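Local atomic coordinates of Non-catalytic protein 1 (Piromyces equi, PDB entry 1WCU), a protein that probably binds plant cell-wall polysaccharides as a family 29 carbohydrate-binding module, having no catalytic activity of its own. Residues 7-12 with 48-53. Residues are numbered along the deposited sequence; the frame is centred on the assembly and turned at random.
Sequences SVVYET and ISLKNL
Val9 and Leu50 have the nearest CA atoms of the two segments, 8.0 Å apart, and lie in different sheets of a beta sandwich. Strand 6-10 pairs with strand 129-137 in one sheet, and strand 47-52 belongs to the other, so side chains and one water span the gap without a direct hydrogen bond between the segments. Strand 6-10 bulges where Val9 and Tyr10 together sit opposite the single residue Ile134, a classic beta bulge.

Methyl meets methyl in the middle: Val9 CG1 lies 3.9 Å from Leu50 CD1. Valine, short and branched at CB, puts CG1, anti to the backbone N (chi1 177°), into the interface close to its own strand; leucine, longer by one carbon, spans the rest. Ile134 packs against both residues.

Toward the start of strand 6-10 the contact turns polar. Serine's short hydroxyl suits a water, which sits 2.7 Å from Ser7 OG and accepts a bond from Asn52 ND2 at 2.8 Å. Asparagine's amide serves two partners: Asn52 OD1 takes the backbone N-H of Asn54, which helps fix the amide's rotation and direct its NH2 to the water. Dispersion thus joins the sheets at the apolar pair, while one water accepts an N-H of the buried Asn52 and links it to Ser7 OG.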
loop_
_atom_site.group_PDB
_atom_site.type_symbol
_atom_site.label_atom_id
_atom_site.label_comp_id
_atom_site.label_asym_id
_atom_site.label_seq_id
_atom_site.Cartn_x
_atom_site.Cartn_y
_atom_site.Cartn_z
ATOM N N SER A 7 9.629 6.815 -2.671
ATOM C CA SER A 7 9.020 6.240 -3.876
ATOM C C SER A 7 7.544 6.627 -3.842
ATOM O O SER A 7 6.805 6.121 -2.996
ATOM C CB SER A 7 9.097 4.708 -3.888
ATOM O OG SER A 7 10.431 4.212 -3.932
ATOM N N VAL A 8 7.116 7.484 -4.764
ATOM C CA VAL A 8 5.718 7.927 -4.826
ATOM C C VAL A 8 4.990 7.007 -5.806
ATOM O O VAL A 8 5.182 7.094 -7.018
ATOM C CB VAL A 8 5.613 9.408 -5.246
ATOM C CG1 VAL A 8 4.157 9.855 -5.314
ATOM C CG2 VAL A 8 6.399 10.299 -4.289
ATOM N N VAL A 9 4.153 6.119 -5.280
ATOM C CA VAL A 9 3.527 5.064 -6.087
ATOM C C VAL A 9 2.280 5.592 -6.808
ATOM O O VAL A 9 2.034 5.302 -7.981
ATOM C CB VAL A 9 3.127 3.876 -5.184
ATOM C CG1 VAL A 9 2.415 2.790 -5.966
ATOM C CG2 VAL A 9 4.343 3.312 -4.444
ATOM N N TYR A 10 1.509 6.382 -6.073
ATOM C CA TYR A 10 0.249 6.931 -6.553
ATOM C C TYR A 10 -0.115 8.178 -5.767
ATOM O O TYR A 10 -0.075 8.148 -4.534
ATOM C CB TYR A 10 -0.875 5.889 -6.434
ATOM C CG TYR A 10 -2.234 6.437 -6.809
ATOM C CD1 TYR A 10 -3.100 6.930 -5.844
ATOM C CD2 TYR A 10 -2.650 6.507 -8.142
ATOM C CE1 TYR A 10 -4.330 7.483 -6.186
ATOM C CE2 TYR A 10 -3.867 7.055 -8.483
ATOM C CZ TYR A 10 -4.716 7.540 -7.508
ATOM O OH TYR A 10 -5.927 8.106 -7.831
ATOM N N GLU A 11 -0.469 9.264 -6.449
ATOM C CA GLU A 11 -0.945 10.474 -5.785
ATOM C C GLU A 11 -2.461 10.566 -5.900
ATOM O O GLU A 11 -3.171 10.201 -4.963
ATOM C CB GLU A 11 -0.229 11.716 -6.343
ATOM C CG GLU A 11 1.222 11.819 -5.860
ATOM C CD GLU A 11 1.876 13.156 -6.238
ATOM O OE1 GLU A 11 1.779 13.508 -7.422
ATOM O OE2 GLU A 11 2.492 13.826 -5.362
ATOM N N THR A 12 -2.934 11.020 -7.059
ATOM C CA THR A 12 -4.345 11.053 -7.430
ATOM C C THR A 12 -4.418 10.727 -8.935
ATOM O O THR A 12 -3.393 10.409 -9.542
ATOM C CB THR A 12 -4.968 12.433 -7.138
ATOM O OG1 THR A 12 -4.185 13.455 -7.794
ATOM C CG2 THR A 12 -5.024 12.714 -5.629
ATOM N N ILE A 48 -4.873 -5.598 -3.514
ATOM C CA ILE A 48 -3.887 -5.079 -4.462
ATOM C C ILE A 48 -2.497 -5.372 -3.901
ATOM O O ILE A 48 -2.321 -5.511 -2.684
ATOM C CB ILE A 48 -4.051 -3.583 -4.769
ATOM C CG1 ILE A 48 -3.992 -2.742 -3.491
ATOM C CG2 ILE A 48 -5.283 -3.348 -5.597
ATOM C CD1 ILE A 48 -3.837 -1.271 -3.767
ATOM N N SER A 49 -1.513 -5.509 -4.775
ATOM C CA SER A 49 -0.123 -5.675 -4.345
ATOM C C SER A 49 0.746 -4.861 -5.304
ATOM O O SER A 49 0.915 -5.219 -6.482
ATOM C CB SER A 49 0.275 -7.143 -4.306
ATOM O OG SER A 49 1.603 -7.230 -3.823
ATOM N N LEU A 50 1.242 -3.728 -4.817
ATOM C CA LEU A 50 1.847 -2.738 -5.684
ATOM C C LEU A 50 3.346 -2.997 -5.757
ATOM O O LEU A 50 4.099 -2.757 -4.796
ATOM C CB LEU A 50 1.516 -1.320 -5.205
ATOM C CG LEU A 50 0.006 -1.058 -5.118
ATOM C CD1 LEU A 50 -0.236 0.326 -4.518
ATOM C CD2 LEU A 50 -0.684 -1.185 -6.490
ATOM N N LYS A 51 3.739 -3.524 -6.909
ATOM C CA LYS A 51 5.104 -3.962 -7.221
ATOM C C LYS A 51 5.924 -2.814 -7.787
ATOM O O LYS A 51 5.480 -2.105 -8.685
ATOM C CB LYS A 51 5.034 -5.126 -8.236
ATOM C CG LYS A 51 6.342 -5.484 -8.945
ATOM C CD LYS A 51 7.341 -6.238 -8.052
ATOM C CE LYS A 51 8.579 -6.607 -8.889
ATOM N NZ LYS A 51 9.538 -7.558 -8.254
ATOM N N ASN A 52 7.117 -2.635 -7.220
ATOM C CA ASN A 52 8.108 -1.682 -7.725
ATOM C C ASN A 52 8.898 -2.326 -8.857
ATOM O O ASN A 52 9.631 -3.284 -8.629
ATOM C CB ASN A 52 9.040 -1.274 -6.573
ATOM C CG ASN A 52 9.845 -0.045 -6.870
ATOM O OD1 ASN A 52 10.094 0.295 -8.025
ATOM N ND2 ASN A 52 10.221 0.659 -5.827
ATOM N N LEU A 53 8.738 -1.782 -10.064
ATOM C CA LEU A 53 9.496 -2.215 -11.240
ATOM C C LEU A 53 10.687 -1.313 -11.536
ATOM O O LEU A 53 11.448 -1.592 -12.465
ATOM C CB LEU A 53 8.569 -2.266 -12.459
ATOM C CG LEU A 53 7.400 -3.250 -12.324
ATOM C CD1 LEU A 53 6.396 -2.995 -13.454
ATOM C CD2 LEU A 53 7.879 -4.683 -12.316
HETATM O O HOH W 1 11.777 2.946 -5.894
#